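Local coordinates for protein Cel44C (Paenibacillus polymyxa, PDB 2YIH) that hydrolyses the beta-1,4-glucan backbone of xyloglucan as a family 44 endo-glucanase, this chain being the family 44 catalytic part of a longer multidomain protein, at residues Y28-N39 and V401-N410. The protein carries 8 engineered substitutions. Residues are numbered along the deposited sequence; the frame is centred on the assembly and turned at random.
Sequences YGTNQDLAGDEN and VSAAYKLYRN. With SO4 (sulfate ion), chain E.
Arg409 and Asn39 clasp each other in both directions where helix 399-409 ends. The NE and NH2 edge of Arg409 grips the carbonyl O of Asn39, NE at 2.9 Å nearly along the C=O axis and NH2 from above the carbonyl plane. Asn39 ND2 returns a bond of 3.0 Å to Arg409 O and lies over one guanidinium face, the planes 18° apart. Arg409 NH1 and NH2 hold a sulfate, probably from the crystallisation liquor, by nearly straight bonds. Asn410 ND2 meets a lone pair of Asp37 O at 2.9 Å, its OD1 being held by Asn415 N. Glu38, bent at chi2 (82°), turns its carboxylate back into its own loop: OE1 takes Gly36 N, OE2 takes Ala35 N and, in one Ser402 conformer, Ser402 OG. Two waters join Asp37 to Lys406; the direct salt bridge from Asp37 OD2 to Lys406 NZ is long (3.8 Å). Arg409 CD makes a CH-pi contact over one Tyr28 ring face, the guanidinium 11° from parallel. Leu34 CD1 and Val401 CG1 form an apolar contact. Across the TIM-barrel closure, the loop after strand 29-30 is thus fastened to the helix following strand 387-390 mostly by polar side-chain bonds to backbone carbonyls of both.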
ATOM      1  N   TYR A  28       6.974   2.125  -3.747  1.00  8.56           N
ATOM      2  CA  TYR A  28       6.863   3.582  -3.632  1.00  8.78           C
ATOM      3  C   TYR A  28       5.512   4.051  -4.158  1.00  8.83           C
ATOM      4  O   TYR A  28       5.386   4.538  -5.307  1.00  9.39           O
ATOM      5  CB  TYR A  28       8.029   4.254  -4.386  1.00  8.36           C
ATOM      6  CG  TYR A  28       9.386   3.633  -4.009  1.00  8.20           C
ATOM      7  CD1 TYR A  28       9.971   3.893  -2.770  1.00  8.18           C
ATOM      8  CD2 TYR A  28      10.058   2.786  -4.890  1.00  8.09           C
ATOM      9  CE1 TYR A  28      11.171   3.263  -2.372  1.00  8.28           C
ATOM     10  CE2 TYR A  28      11.307   2.192  -4.529  1.00  8.18           C
ATOM     11  CZ  TYR A  28      11.849   2.447  -3.275  1.00  8.38           C
ATOM     12  OH  TYR A  28      13.064   1.869  -2.905  1.00  8.22           O
ATOM     13  N   GLY A  29       4.497   3.900  -3.328  1.00  8.85           N
ATOM     14  CA  GLY A  29       3.154   4.060  -3.826  1.00  8.62           C
ATOM     15  C   GLY A  29       2.302   4.770  -2.821  1.00  8.29           C
ATOM     16  O   GLY A  29       2.602   4.780  -1.626  1.00  8.87           O
ATOM     17  N   THR A  30       1.187   5.308  -3.292  1.00  8.37           N
ATOM     18  CA  THR A  30       0.322   6.022  -2.367  1.00  9.06           C
ATOM     19  C   THR A  30      -1.138   5.874  -2.758  1.00  8.42           C
ATOM     20  O   THR A  30      -1.458   5.377  -3.850  1.00  8.23           O
ATOM     21  CB  THR A  30       0.735   7.518  -2.256  1.00  9.62           C
ATOM     22  OG1 THR A  30       0.068   8.109  -1.111  1.00 11.05           O
ATOM     23  CG2 THR A  30       0.372   8.265  -3.568  1.00  9.73           C
ATOM     24  N   ASN A  31      -2.003   6.259  -1.818  1.00  8.06           N
ATOM     25  CA  ASN A  31      -3.425   6.436  -2.074  1.00  8.27           C
ATOM     26  C   ASN A  31      -3.657   7.892  -2.430  1.00  8.26           C
ATOM     27  O   ASN A  31      -3.601   8.250  -3.604  1.00  8.90           O
ATOM     28  CB  ASN A  31      -4.225   6.006  -0.831  1.00  7.73           C
ATOM     29  CG  ASN A  31      -4.364   4.507  -0.763  1.00  8.21           C
ATOM     30  OD1 ASN A  31      -5.213   3.940  -1.459  1.00  8.33           O
ATOM     31  ND2 ASN A  31      -3.506   3.847   0.018  1.00  7.81           N
ATOM     32  N   GLN A  32      -3.785   8.752  -1.420  1.00  8.81           N
ATOM     33  CA  GLN A  32      -3.881  10.195  -1.695  1.00  9.05           C
ATOM     34  C   GLN A  32      -2.569  10.679  -2.248  1.00  9.29           C
ATOM     35  O   GLN A  32      -1.502  10.326  -1.724  1.00  9.84           O
ATOM     36  CB  GLN A  32      -4.157  10.961  -0.391  1.00  9.61           C
ATOM     37  CG  GLN A  32      -5.486  10.561   0.278  1.00 10.28           C
ATOM     38  CD  GLN A  32      -5.321   9.435   1.266  1.00 10.07           C
ATOM     39  OE1 GLN A  32      -4.314   8.725   1.278  1.00 10.77           O
ATOM     40  NE2 GLN A  32      -6.312   9.284   2.145  1.00 11.40           N
ATOM     41  N   ASP A  33      -2.594  11.479  -3.309  1.00  9.38           N
ATOM     42  CA  ASP A  33      -1.356  12.155  -3.669  1.00  9.52           C
ATOM     43  C   ASP A  33      -0.865  13.055  -2.538  1.00  9.68           C
ATOM     44  O   ASP A  33      -1.671  13.684  -1.849  1.00  9.77           O
ATOM     45  CB  ASP A  33      -1.533  12.965  -4.960  1.00 10.50           C
ATOM     46  CG  ASP A  33      -1.872  12.081  -6.140  1.00 11.19           C
ATOM     47  OD1 ASP A  33      -1.229  11.020  -6.284  1.00 12.03           O
ATOM     48  OD2 ASP A  33      -2.724  12.494  -6.934  1.00 12.00           O
ATOM     49  N   LEU A  34       0.447  13.117  -2.338  1.00  9.32           N
ATOM     50  CA  LEU A  34       1.033  13.966  -1.278  1.00 10.10           C
ATOM     51  C   LEU A  34       1.467  15.318  -1.859  1.00 10.16           C
ATOM     52  O   LEU A  34       0.666  15.976  -2.541  1.00 10.74           O
ATOM     53  CB  LEU A  34       2.165  13.214  -0.539  1.00 10.33           C
ATOM     54  CG  LEU A  34       1.708  11.886   0.095  1.00 10.63           C
ATOM     55  CD1 LEU A  34       2.876  11.126   0.776  1.00 11.08           C
ATOM     56  CD2 LEU A  34       0.600  12.115   1.129  1.00 11.59           C
ATOM     57  N   ALA A  35       2.724  15.718  -1.669  1.00 10.21           N
ATOM     58  CA  ALA A  35       3.147  17.037  -2.163  1.00 11.80           C
ATOM     59  C   ALA A  35       3.273  17.098  -3.670  1.00 12.81           C
ATOM     60  O   ALA A  35       2.994  18.149  -4.284  1.00 15.09           O
ATOM     61  CB  ALA A  35       4.448  17.471  -1.499  1.00 10.96           C
ATOM     62  N   GLY A  36       3.598  15.966  -4.279  1.00 13.08           N
ATOM     63  CA  GLY A  36       3.680  15.889  -5.733  1.00 13.71           C
ATOM     64  C   GLY A  36       5.095  15.762  -6.243  1.00 14.01           C
ATOM     65  O   GLY A  36       5.310  15.587  -7.445  1.00 15.48           O
ATOM     66  N   ASP A  37       6.073  15.863  -5.350  1.00 12.76           N
ATOM     67  CA  ASP A  37       7.456  15.699  -5.753  1.00 12.63           C
ATOM     68  C   ASP A  37       8.105  14.481  -5.098  1.00 11.24           C
ATOM     69  O   ASP A  37       9.335  14.386  -4.953  1.00 11.82           O
ATOM     70  CB  ASP A  37       8.268  16.975  -5.536  1.00 13.49           C
ATOM     71  CG  ASP A  37       8.289  17.438  -4.091  1.00 14.59           C
ATOM     72  OD1 ASP A  37       7.582  16.904  -3.210  1.00 14.35           O
ATOM     73  OD2 ASP A  37       9.094  18.347  -3.816  1.00 17.22           O
ATOM     74  N   GLU A  38       7.277  13.492  -4.760  1.00 10.25           N
ATOM     75  CA  GLU A  38       7.812  12.290  -4.126  1.00  9.28           C
ATOM     76  C   GLU A  38       8.292  11.290  -5.174  1.00  8.91           C
ATOM     77  O   GLU A  38       8.859  10.263  -4.809  1.00  8.66           O
ATOM     78  CB  GLU A  38       6.707  11.626  -3.285  1.00  9.27           C
ATOM     79  CG  GLU A  38       6.286  12.379  -1.984  1.00  9.02           C
ATOM     80  CD  GLU A  38       5.299  13.483  -2.227  1.00  9.13           C
ATOM     81  OE1 GLU A  38       4.696  13.556  -3.327  1.00  9.66           O
ATOM     82  OE2 GLU A  38       5.151  14.299  -1.323  1.00  9.14           O
ATOM     83  N   ASN A  39       7.959  11.525  -6.448  1.00  9.13           N
ATOM     84  CA  ASN A  39       8.338  10.593  -7.543  1.00  9.09           C
ATOM     85  C   ASN A  39       7.859   9.152  -7.265  1.00  8.99           C
ATOM     86  O   ASN A  39       8.642   8.193  -7.221  1.00  8.95           O
ATOM     87  CB  ASN A  39       9.858  10.647  -7.751  1.00  9.77           C
ATOM     88  CG  ASN A  39      10.318   9.845  -8.972  1.00 10.38           C
ATOM     89  OD1 ASN A  39       9.572   9.709  -9.955  1.00 11.04           O
ATOM     90  ND2 ASN A  39      11.529   9.289  -8.898  1.00 10.74           N
ATOM     91  N   VAL A 401       6.185  12.165   6.277  1.00  8.50           N
ATOM     92  CA  VAL A 401       5.965  11.032   5.357  1.00  8.57           C
ATOM     93  C   VAL A 401       6.505  11.373   3.976  1.00  8.49           C
ATOM     94  O   VAL A 401       7.203  10.569   3.350  1.00  8.55           O
ATOM     95  CB  VAL A 401       4.469  10.625   5.313  1.00  8.94           C
ATOM     96  CG1 VAL A 401       4.250   9.516   4.234  1.00  8.82           C
ATOM     97  CG2 VAL A 401       4.066  10.104   6.686  1.00  8.61           C
ATOM     98  N   SER A 402       6.194  12.570   3.491  1.00  8.34           N
ATOM     99  CA  SER A 402       6.695  12.991   2.194  0.50  8.89           C
ATOM    100  C   SER A 402       8.218  13.001   2.221  1.00  9.08           C
ATOM    101  O   SER A 402       8.841  12.620   1.241  1.00 10.27           O
ATOM    102  CB  SER A 402       6.137  14.365   1.808  0.50  8.76           C
ATOM    103  OG  SER A 402       4.726  14.306   1.587  0.50  8.81           O
ATOM    104  N   ALA A 403       8.811  13.433   3.335  1.00  9.06           N
ATOM    105  CA  ALA A 403      10.290  13.409   3.456  1.00  8.65           C
ATOM    106  C   ALA A 403      10.881  12.012   3.250  1.00  8.33           C
ATOM    107  O   ALA A 403      11.829  11.843   2.503  1.00  8.62           O
ATOM    108  CB  ALA A 403      10.762  13.959   4.842  1.00  8.66           C
ATOM    109  N   ALA A 404      10.246  11.014   3.845  1.00  8.13           N
ATOM    110  CA  ALA A 404      10.720   9.620   3.720  1.00  7.95           C
ATOM    111  C   ALA A 404      10.679   9.178   2.266  1.00  7.84           C
ATOM    112  O   ALA A 404      11.660   8.589   1.774  1.00  7.62           O
ATOM    113  CB  ALA A 404       9.888   8.672   4.608  1.00  7.91           C
ATOM    114  N   TYR A 405       9.567   9.443   1.569  1.00  7.80           N
ATOM    115  CA  TYR A 405       9.520   9.082   0.141  1.00  7.83           C
ATOM    116  C   TYR A 405      10.600   9.814  -0.647  1.00  8.01           C
ATOM    117  O   TYR A 405      11.246   9.221  -1.501  1.00  7.48           O
ATOM    118  CB  TYR A 405       8.140   9.337  -0.511  1.00  7.82           C
ATOM    119  CG  TYR A 405       7.123   8.282  -0.123  1.00  7.96           C
ATOM    120  CD1 TYR A 405       7.086   7.035  -0.779  1.00  8.17           C
ATOM    121  CD2 TYR A 405       6.226   8.523   0.915  1.00  7.90           C
ATOM    122  CE1 TYR A 405       6.170   6.036  -0.382  1.00  7.89           C
ATOM    123  CE2 TYR A 405       5.293   7.550   1.301  1.00  7.81           C
ATOM    124  CZ  TYR A 405       5.285   6.305   0.648  1.00  8.19           C
ATOM    125  OH  TYR A 405       4.439   5.304   1.058  1.00  7.76           O
ATOM    126  N   LYS A 406      10.722  11.113  -0.416  1.00  8.19           N
ATOM    127  CA  LYS A 406      11.695  11.905  -1.177  1.00  8.59           C
ATOM    128  C   LYS A 406      13.107  11.408  -0.878  1.00  8.58           C
ATOM    129  O   LYS A 406      13.941  11.413  -1.765  1.00  8.27           O
ATOM    130  CB  LYS A 406      11.562  13.402  -0.855  1.00  9.30           C
ATOM    131  CG  LYS A 406      10.275  13.946  -1.454  1.00  9.56           C
ATOM    132  CD  LYS A 406       9.838  15.306  -0.868  1.00 10.73           C
ATOM    133  CE  LYS A 406      10.815  16.395  -1.240  1.00 11.34           C
ATOM    134  NZ  LYS A 406      10.577  17.628  -0.405  1.00 11.99           N
ATOM    135  N   LEU A 407      13.377  10.975   0.354  1.00  8.43           N
ATOM    136  CA  LEU A 407      14.723  10.472   0.650  1.00  8.71           C
ATOM    137  C   LEU A 407      15.085   9.261  -0.233  1.00  8.92           C
ATOM    138  O   LEU A 407      16.265   9.111  -0.662  1.00  8.84           O
ATOM    139  CB  LEU A 407      14.912  10.174   2.147  1.00  8.66           C
ATOM    140  CG  LEU A 407      16.372   9.939   2.563  1.00  8.76           C
ATOM    141  CD1 LEU A 407      17.134  11.245   2.559  1.00  8.69           C
ATOM    142  CD2 LEU A 407      16.403   9.326   3.976  1.00  8.75           C
ATOM    143  N   TYR A 408      14.081   8.425  -0.531  1.00  8.64           N
ATOM    144  CA  TYR A 408      14.272   7.282  -1.442  1.00  8.70           C
ATOM    145  C   TYR A 408      14.171   7.633  -2.929  1.00  8.72           C
ATOM    146  O   TYR A 408      14.798   6.952  -3.762  1.00  9.60           O
ATOM    147  CB  TYR A 408      13.235   6.171  -1.135  1.00  8.55           C
ATOM    148  CG  TYR A 408      13.656   5.276   0.013  1.00  8.74           C
ATOM    149  CD1 TYR A 408      13.519   5.690   1.332  1.00  8.64           C
ATOM    150  CD2 TYR A 408      14.305   4.068  -0.230  1.00  9.18           C
ATOM    151  CE1 TYR A 408      13.937   4.911   2.375  1.00  8.68           C
ATOM    152  CE2 TYR A 408      14.709   3.240   0.837  1.00  8.95           C
ATOM    153  CZ  TYR A 408      14.560   3.683   2.121  1.00  8.96           C
ATOM    154  OH  TYR A 408      14.945   2.901   3.203  1.00  8.85           O
ATOM    155  N   ARG A 409      13.335   8.632  -3.281  1.00  8.48           N
ATOM    156  CA  ARG A 409      12.890   8.750  -4.665  1.00  8.46           C
ATOM    157  C   ARG A 409      13.118  10.121  -5.295  1.00  8.44           C
ATOM    158  O   ARG A 409      12.961  10.278  -6.494  1.00  8.26           O
ATOM    159  CB  ARG A 409      11.417   8.337  -4.801  1.00  9.18           C
ATOM    160  CG  ARG A 409      11.164   6.887  -4.418  1.00  9.35           C
ATOM    161  CD  ARG A 409      11.534   5.928  -5.563  1.00  9.19           C
ATOM    162  NE  ARG A 409      10.671   6.180  -6.719  1.00 10.05           N
ATOM    163  CZ  ARG A 409      10.783   5.568  -7.892  1.00 10.49           C
ATOM    164  NH1 ARG A 409      11.713   4.609  -8.055  1.00 11.01           N
ATOM    165  NH2 ARG A 409       9.949   5.896  -8.892  1.00 10.83           N
ATOM    166  N   ASN A 410      13.544  11.108  -4.495  1.00  8.30           N
ATOM    167  CA  ASN A 410      13.845  12.418  -5.061  1.00  9.17           C
ATOM    168  C   ASN A 410      14.725  13.166  -4.080  1.00  9.35           C
ATOM    169  O   ASN A 410      14.312  14.186  -3.510  1.00 10.09           O
ATOM    170  CB  ASN A 410      12.557  13.225  -5.336  1.00  9.37           C
ATOM    171  CG  ASN A 410      12.844  14.599  -5.895  1.00 10.32           C
ATOM    172  OD1 ASN A 410      13.950  14.875  -6.390  1.00 10.97           O
ATOM    173  ND2 ASN A 410      11.855  15.500  -5.777  1.00 11.23           N
TER
HETATM  174  S   SO4 E1522      11.200   3.516 -11.529  0.80 32.66           S
HETATM  175  O1  SO4 E1522      12.062   4.114 -12.550  0.80 34.61           O
HETATM  176  O2  SO4 E1522      12.025   3.212 -10.368  0.80 28.52           O
HETATM  177  O3  SO4 E1522      10.113   4.454 -11.218  0.80 31.92           O
HETATM  178  O4  SO4 E1522      10.610   2.307 -12.107  0.80 32.07           O
HETATM  179  O   HOH W   1       4.429   2.820  -0.066  1.00  8.40           O
HETATM  180  O   HOH W   2      11.020  19.847  -2.465  1.00 24.59           O
HETATM  181  O   HOH W   3       7.830  18.475  -1.062  1.00 26.73           O